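PDB 3BM3: PspGI restriction endonuclease from Pyrococcus sp. GI-H, which binds DNA and, as a type II restriction endonuclease, probably cleaves it at a specific sequence, with base flipping as part of the recognition complex. Local coordinates for residues P151-I155 and F256-H260; D210-V214 and D248-D252. The protein carries 2 engineered substitutions. All coordinates share one frame; numbering follows the deposited sequence.

Contact 1. Residues P151-I155 and F256-H260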
ATOM      1  N   PRO C 151     -25.684  -5.588   7.863  1.00 17.13           N
ATOM      2  CA  PRO C 151     -24.416  -4.850   7.920  1.00 17.29           C
ATOM      3  C   PRO C 151     -24.286  -3.868   9.059  1.00 17.61           C
ATOM      4  O   PRO C 151     -23.195  -3.686   9.584  1.00 18.08           O
ATOM      5  CB  PRO C 151     -24.385  -4.123   6.562  1.00 16.40           C
ATOM      6  CG  PRO C 151     -25.083  -5.025   5.656  1.00 18.35           C
ATOM      7  CD  PRO C 151     -26.245  -5.548   6.494  1.00 17.84           C
ATOM      8  N   SER C 152     -25.400  -3.264   9.498  1.00 17.36           N
ATOM      9  CA  SER C 152     -25.335  -2.292  10.586  1.00 17.37           C
ATOM     10  C   SER C 152     -25.016  -2.916  11.938  1.00 16.58           C
ATOM     11  O   SER C 152     -24.679  -2.197  12.862  1.00 17.30           O
ATOM     12  CB  SER C 152     -26.632  -1.489  10.694  1.00 18.03           C
ATOM     13  OG  SER C 152     -27.699  -2.312  11.076  1.00 18.41           O
ATOM     14  N   SER C 153     -25.109  -4.245  12.023  1.00 16.21           N
ATOM     15  CA  SER C 153     -25.023  -4.986  13.274  1.00 16.62           C
ATOM     16  C   SER C 153     -23.639  -5.563  13.505  1.00 15.61           C
ATOM     17  O   SER C 153     -23.384  -6.161  14.534  1.00 15.59           O
ATOM     18  CB  SER C 153     -26.044  -6.121  13.305  1.00 17.16           C
ATOM     19  OG  SER C 153     -25.701  -7.165  12.394  1.00 17.63           O
ATOM     20  N   ALA C 154     -22.757  -5.404  12.520  1.00 14.46           N
ATOM     21  CA  ALA C 154     -21.392  -5.971  12.578  1.00 14.02           C
ATOM     22  C   ALA C 154     -20.383  -4.845  12.427  1.00 13.38           C
ATOM     23  O   ALA C 154     -20.697  -3.750  11.933  1.00 13.05           O
ATOM     24  CB  ALA C 154     -21.178  -6.988  11.463  1.00 13.24           C
ATOM     25  N   ILE C 155     -19.161  -5.149  12.846  1.00 12.90           N
ATOM     26  CA  ILE C 155     -18.057  -4.219  12.718  1.00 12.97           C
ATOM     27  C   ILE C 155     -17.056  -4.832  11.770  1.00 12.64           C
ATOM     28  O   ILE C 155     -16.674  -5.980  11.945  1.00 12.60           O
ATOM     29  CB  ILE C 155     -17.360  -3.932  14.045  1.00 13.18           C
ATOM     30  CG1 ILE C 155     -18.362  -3.670  15.160  1.00 14.28           C
ATOM     31  CG2 ILE C 155     -16.363  -2.766  13.876  1.00 12.85           C
ATOM     32  CD1 ILE C 155     -17.696  -3.618  16.565  1.00 15.61           C
ATOM     33  N   PHE C 256     -20.547  -1.657  21.355  1.00 17.22           N
ATOM     34  CA  PHE C 256     -21.234  -1.777  20.099  1.00 18.77           C
ATOM     35  C   PHE C 256     -22.101  -3.028  20.085  1.00 19.12           C
ATOM     36  O   PHE C 256     -23.263  -2.958  19.745  1.00 21.12           O
ATOM     37  CB  PHE C 256     -20.243  -1.842  18.946  1.00 18.21           C
ATOM     38  CG  PHE C 256     -20.889  -2.092  17.638  1.00 19.44           C
ATOM     39  CD1 PHE C 256     -21.273  -1.035  16.819  1.00 18.80           C
ATOM     40  CD2 PHE C 256     -21.119  -3.398  17.220  1.00 17.76           C
ATOM     41  CE1 PHE C 256     -21.888  -1.295  15.597  1.00 20.77           C
ATOM     42  CE2 PHE C 256     -21.742  -3.662  16.041  1.00 19.08           C
ATOM     43  CZ  PHE C 256     -22.130  -2.607  15.213  1.00 18.65           C
ATOM     44  N   LEU C 257     -21.544  -4.169  20.462  1.00 20.54           N
ATOM     45  CA  LEU C 257     -22.289  -5.438  20.385  1.00 21.77           C
ATOM     46  C   LEU C 257     -23.444  -5.447  21.383  1.00 23.00           C
ATOM     47  O   LEU C 257     -24.510  -5.950  21.066  1.00 22.51           O
ATOM     48  CB  LEU C 257     -21.372  -6.630  20.625  1.00 21.84           C
ATOM     49  CG  LEU C 257     -20.339  -6.876  19.513  1.00 20.70           C
ATOM     50  CD1 LEU C 257     -19.371  -7.940  19.960  1.00 21.88           C
ATOM     51  CD2 LEU C 257     -21.011  -7.232  18.178  1.00 22.12           C
ATOM     52  N   ASN C 258     -23.223  -4.854  22.557  1.00 24.33           N
ATOM     53  CA  ASN C 258     -24.277  -4.697  23.579  1.00 26.26           C
ATOM     54  C   ASN C 258     -25.459  -3.860  23.077  1.00 27.90           C
ATOM     55  O   ASN C 258     -26.598  -4.045  23.534  1.00 28.43           O
ATOM     56  CB  ASN C 258     -23.710  -4.046  24.850  1.00 26.55           C
ATOM     57  CG  ASN C 258     -22.787  -4.980  25.647  1.00 28.16           C
ATOM     58  OD1 ASN C 258     -22.751  -6.183  25.415  1.00 30.93           O
ATOM     59  ND2 ASN C 258     -22.042  -4.412  26.602  1.00 31.60           N
ATOM     60  N   LYS C 259     -25.177  -2.909  22.190  1.00 29.02           N
ATOM     61  CA  LYS C 259     -26.202  -2.035  21.627  1.00 31.15           C
ATOM     62  C   LYS C 259     -26.904  -2.687  20.439  1.00 32.13           C
ATOM     63  O   LYS C 259     -28.082  -2.433  20.195  1.00 32.76           O
ATOM     64  CB  LYS C 259     -25.614  -0.681  21.213  1.00 31.55           C
ATOM     65  CG  LYS C 259     -25.414   0.299  22.380  1.00 34.00           C
ATOM     66  CD  LYS C 259     -24.900   1.679  21.919  1.00 37.08           C
ATOM     67  CE  LYS C 259     -25.831   2.348  20.887  1.00 38.83           C
ATOM     68  NZ  LYS C 259     -25.543   3.807  20.657  1.00 39.39           N
ATOM     69  N   HIS C 260     -26.191  -3.544  19.715  1.00 33.21           N
ATOM     70  CA  HIS C 260     -26.707  -4.094  18.457  1.00 34.21           C
ATOM     71  C   HIS C 260     -27.250  -5.518  18.599  1.00 35.08           C
ATOM     72  O   HIS C 260     -27.461  -6.205  17.587  1.00 36.31           O
ATOM     73  CB  HIS C 260     -25.637  -3.988  17.370  1.00 34.04           C
ATOM     74  CG  HIS C 260     -25.352  -2.578  16.962  1.00 33.97           C
ATOM     75  ND1 HIS C 260     -25.764  -2.056  15.756  1.00 34.98           N
ATOM     76  CD2 HIS C 260     -24.728  -1.569  17.616  1.00 33.48           C
ATOM     77  CE1 HIS C 260     -25.389  -0.790  15.676  1.00 35.74           C
ATOM     78  NE2 HIS C 260     -24.766  -0.468  16.797  1.00 35.18           N
TER
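Ile155 lays its CG1 over one face of the Phe256 ring, 3.6 Å from the ring centroid and 21° off the normal, a CH-pi contact that leans toward the rim beside CD2 and CE2. Its CD1 continues along the same side, 3.5 Å from Phe256 CD2. Onto the opposite face comes His260, four residues further on, with CD2 over the centre, making the phenyl the middle layer between an isoleucine and an imidazole. The ring reaches this slot because its CG stands anti to the backbone N (chi1 175°), which carries it from the last turn of helix 249-259 to the turn ahead of strand 155-160. There its edge meets backbone carbonyls: Ser153 O lies 3.3 Å from Phe256 CE2 and Ser152 O 3.5 Å from Phe256 CZ. His260 ND1 is also 3.1 Å from Ser152 O, but the angle is too poor for a hydrogen bond. Further out, Asn186 ND2 donates to the carbonyls of Ser152 and Ala154, while both serine hydroxyls, short enough to fold back, bond Asp150 and brace the 3-10 turn. Were Phe256 replaced by an alanine, Ile155 CG1 and the His260 ring would probably lose the surface between them, leaving a gap beside the Ser152 and Ser153 carbonyls. With no hydrogen bond between the segments, attachment rests on dispersion between Ile155 and one ring face and probably a weak attraction between the slightly positive C-H edge and carbonyl oxygens.

Contact 2. Residues D210-V214 and D248-D252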
ATOM      1  N   ASP C 210     -15.533   4.983   9.995  1.00 11.29           N
ATOM      2  CA  ASP C 210     -16.307   5.481  11.131  1.00 11.32           C
ATOM      3  C   ASP C 210     -15.515   5.848  12.340  1.00 11.35           C
ATOM      4  O   ASP C 210     -15.887   6.762  13.048  1.00 12.68           O
ATOM      5  CB  ASP C 210     -17.365   4.478  11.527  1.00 12.20           C
ATOM      6  CG  ASP C 210     -18.309   4.258  10.427  1.00 15.05           C
ATOM      7  OD1 ASP C 210     -19.098   5.199  10.143  1.00 18.80           O
ATOM      8  OD2 ASP C 210     -18.199   3.221   9.776  1.00 14.97           O
ATOM      9  N   ARG C 211     -14.444   5.090  12.587  0.50 12.19           N
ATOM     10  CA  ARG C 211     -13.611   5.218  13.780  0.50 11.39           C
ATOM     11  C   ARG C 211     -12.172   4.900  13.402  0.50 11.27           C
ATOM     12  O   ARG C 211     -11.917   3.958  12.640  0.50 10.49           O
ATOM     13  CB  ARG C 211     -14.081   4.287  14.904  0.50 11.88           C
ATOM     14  CG  ARG C 211     -15.540   4.478  15.283  0.50 11.36           C
ATOM     15  CD  ARG C 211     -15.950   3.605  16.443  0.50 12.78           C
ATOM     16  NE  ARG C 211     -15.437   4.010  17.746  0.50 17.43           N
ATOM     17  CZ  ARG C 211     -15.916   4.996  18.502  0.50 19.88           C
ATOM     18  NH1 ARG C 211     -16.896   5.779  18.074  0.50 19.82           N
ATOM     19  NH2 ARG C 211     -15.369   5.231  19.689  0.50 20.15           N
ATOM     20  N   VAL C 212     -11.245   5.680  13.945  1.00 11.23           N
ATOM     21  CA  VAL C 212      -9.830   5.501  13.676  1.00 11.25           C
ATOM     22  C   VAL C 212      -9.182   5.202  14.992  1.00 11.55           C
ATOM     23  O   VAL C 212      -9.318   6.001  15.914  1.00 11.21           O
ATOM     24  CB  VAL C 212      -9.253   6.752  13.041  1.00 11.56           C
ATOM     25  CG1 VAL C 212      -7.732   6.745  13.139  1.00 15.87           C
ATOM     26  CG2 VAL C 212      -9.741   6.829  11.558  1.00 10.12           C
ATOM     27  N   TYR C 213      -8.457   4.091  15.066  1.00 10.86           N
ATOM     28  CA  TYR C 213      -7.729   3.701  16.268  1.00 10.45           C
ATOM     29  C   TYR C 213      -6.241   3.813  16.055  1.00 12.12           C
ATOM     30  O   TYR C 213      -5.729   3.387  15.033  1.00 11.23           O
ATOM     31  CB  TYR C 213      -8.055   2.278  16.684  1.00 11.47           C
ATOM     32  CG  TYR C 213      -9.490   2.191  17.146  1.00  9.73           C
ATOM     33  CD1 TYR C 213      -9.808   2.313  18.487  1.00 10.72           C
ATOM     34  CD2 TYR C 213     -10.516   2.036  16.223  1.00 10.82           C
ATOM     35  CE1 TYR C 213     -11.111   2.269  18.903  1.00  9.34           C
ATOM     36  CE2 TYR C 213     -11.813   1.989  16.602  1.00  9.03           C
ATOM     37  CZ  TYR C 213     -12.124   2.118  17.967  1.00 11.16           C
ATOM     38  OH  TYR C 213     -13.441   2.066  18.356  1.00 12.29           O
ATOM     39  N   VAL C 214      -5.565   4.394  17.020  1.00 11.58           N
ATOM     40  CA  VAL C 214      -4.166   4.738  16.876  1.00 12.59           C
ATOM     41  C   VAL C 214      -3.415   4.102  18.049  1.00 12.34           C
ATOM     42  O   VAL C 214      -3.937   3.969  19.136  1.00 11.79           O
ATOM     43  CB  VAL C 214      -3.952   6.278  16.811  1.00 12.25           C
ATOM     44  CG1 VAL C 214      -4.834   6.947  15.740  1.00 13.29           C
ATOM     45  CG2 VAL C 214      -4.194   6.937  18.127  1.00 14.57           C
ATOM     46  N   ASP C 248      -8.743   1.217  23.400  1.00 10.30           N
ATOM     47  CA  ASP C 248     -10.166   1.446  23.559  1.00 11.15           C
ATOM     48  C   ASP C 248     -11.006   0.552  22.681  1.00 10.69           C
ATOM     49  O   ASP C 248     -12.232   0.446  22.884  1.00 11.28           O
ATOM     50  CB  ASP C 248     -10.537   2.867  23.146  1.00 10.50           C
ATOM     51  CG  ASP C 248      -9.991   3.919  24.051  1.00 15.02           C
ATOM     52  OD1 ASP C 248      -9.477   3.592  25.100  1.00 13.27           O
ATOM     53  OD2 ASP C 248     -10.086   5.094  23.664  1.00 21.62           O
ATOM     54  N   ILE C 249     -10.398  -0.083  21.681  1.00 11.18           N
ATOM     55  CA  ILE C 249     -11.222  -0.735  20.687  1.00 10.93           C
ATOM     56  C   ILE C 249     -11.999  -1.911  21.298  1.00 11.06           C
ATOM     57  O   ILE C 249     -13.078  -2.226  20.872  1.00 11.17           O
ATOM     58  CB  ILE C 249     -10.429  -1.169  19.458  1.00 10.70           C
ATOM     59  CG1 ILE C 249     -11.377  -1.505  18.307  1.00 11.54           C
ATOM     60  CG2 ILE C 249      -9.455  -2.335  19.802  1.00 12.06           C
ATOM     61  CD1 ILE C 249     -10.705  -1.687  16.955  1.00 11.34           C
ATOM     62  N   PHE C 250     -11.447  -2.545  22.302  1.00 11.40           N
ATOM     63  CA  PHE C 250     -12.041  -3.751  22.851  1.00 12.23           C
ATOM     64  C   PHE C 250     -13.339  -3.466  23.570  1.00 12.36           C
ATOM     65  O   PHE C 250     -14.374  -4.086  23.272  1.00 13.65           O
ATOM     66  CB  PHE C 250     -10.999  -4.469  23.685  1.00 12.98           C
ATOM     67  CG  PHE C 250      -9.796  -4.787  22.864  1.00 12.47           C
ATOM     68  CD1 PHE C 250      -9.854  -5.787  21.927  1.00 12.68           C
ATOM     69  CD2 PHE C 250      -8.673  -3.971  22.891  1.00 11.61           C
ATOM     70  CE1 PHE C 250      -8.790  -6.030  21.112  1.00 13.95           C
ATOM     71  CE2 PHE C 250      -7.609  -4.207  22.075  1.00 13.82           C
ATOM     72  CZ  PHE C 250      -7.662  -5.235  21.179  1.00 13.91           C
ATOM     73  N   ASP C 251     -13.322  -2.470  24.435  1.00 13.09           N
ATOM     74  CA  ASP C 251     -14.548  -2.058  25.088  1.00 14.23           C
ATOM     75  C   ASP C 251     -15.503  -1.428  24.074  1.00 13.63           C
ATOM     76  O   ASP C 251     -16.704  -1.601  24.158  1.00 13.37           O
ATOM     77  CB  ASP C 251     -14.235  -1.094  26.222  1.00 15.69           C
ATOM     78  CG  ASP C 251     -15.473  -0.709  26.989  1.00 19.55           C
ATOM     79  OD1 ASP C 251     -16.136  -1.648  27.441  1.00 22.17           O
ATOM     80  OD2 ASP C 251     -15.789   0.507  27.057  1.00 25.55           O
ATOM     81  N   ASP C 252     -14.970  -0.712  23.078  1.00 12.59           N
ATOM     82  CA  ASP C 252     -15.819  -0.119  22.038  1.00 12.72           C
ATOM     83  C   ASP C 252     -16.589  -1.210  21.305  1.00 11.73           C
ATOM     84  O   ASP C 252     -17.768  -1.059  20.983  1.00 11.92           O
ATOM     85  CB  ASP C 252     -14.978   0.666  21.051  1.00 11.88           C
ATOM     86  CG  ASP C 252     -14.477   1.994  21.588  1.00 13.72           C
ATOM     87  OD1 ASP C 252     -14.811   2.371  22.731  1.00 12.67           O
ATOM     88  OD2 ASP C 252     -13.758   2.686  20.823  1.00 14.54           O
TER
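Tyr213 and Arg211, two residues apart on strand 211-214, both set CG beside the backbone N, sending their polar ends toward helix 249-259, and in the arginine conformer described here a bend at chi3 of 73° turns the guanidinium back to the phenol. Asp252 OD2 meets them there. Tyr213 OH donates to Asp252 OD2 at 2.6 Å, a short bond using the anti lone pair, with OD2 near the plane of the ring at its edge. In that conformer Arg211 NH2 meets Asp252 OD2 at 3.2 Å as a salt bridge, from above the carboxylate plane, the two flat groups being nearly perpendicular at 84°. Arg211 NE in turn donates to Tyr213 OH at 2.9 Å, nearly in the guanidinium plane. The hydroxyl can thus accept from one charged partner while donating to the other, which suits a tyrosine to this place and may strengthen its donation to OD2. Asp252 OD1 binds Arg244 NH2, so the carboxylate probably offsets the charge of two neighbouring arginines. Below the polar end, Ile249 runs its CB-CG1-CD1 arm across one face of the Tyr213 ring, with CG1 3.8 Å from the centroid, while its CG2 branch rests on Phe250. Trp188 also meets the tyrosine ring. Helix against sheet, with an apolar interior and a polar margin, is the layered alpha/beta packing of a PDDEXK-type nuclease core, consistent with the EcoRII C-terminal family assignment.

How the contacts relate
From the N terminus, the chain passes through its long helices before reaching the turn 151-155 that leads into strand 155-160. It then builds strands 186-191 and 211-214, with helices between the strands, and adds strand 243-245 at the edge of the mixed sheet before finishing in helix 249-259. Contact 2 closes the shorter loop, returning the start of that helix to strand 211-214. Contact 1 closes the longer one, bringing the helix end to 151-155, and contact 2 is nested within it. Their centres lie about 14 Å apart; since both use helix 249-259, it is tied down at its start and its end, spanning strands 211-214, 186-191 and 155-160.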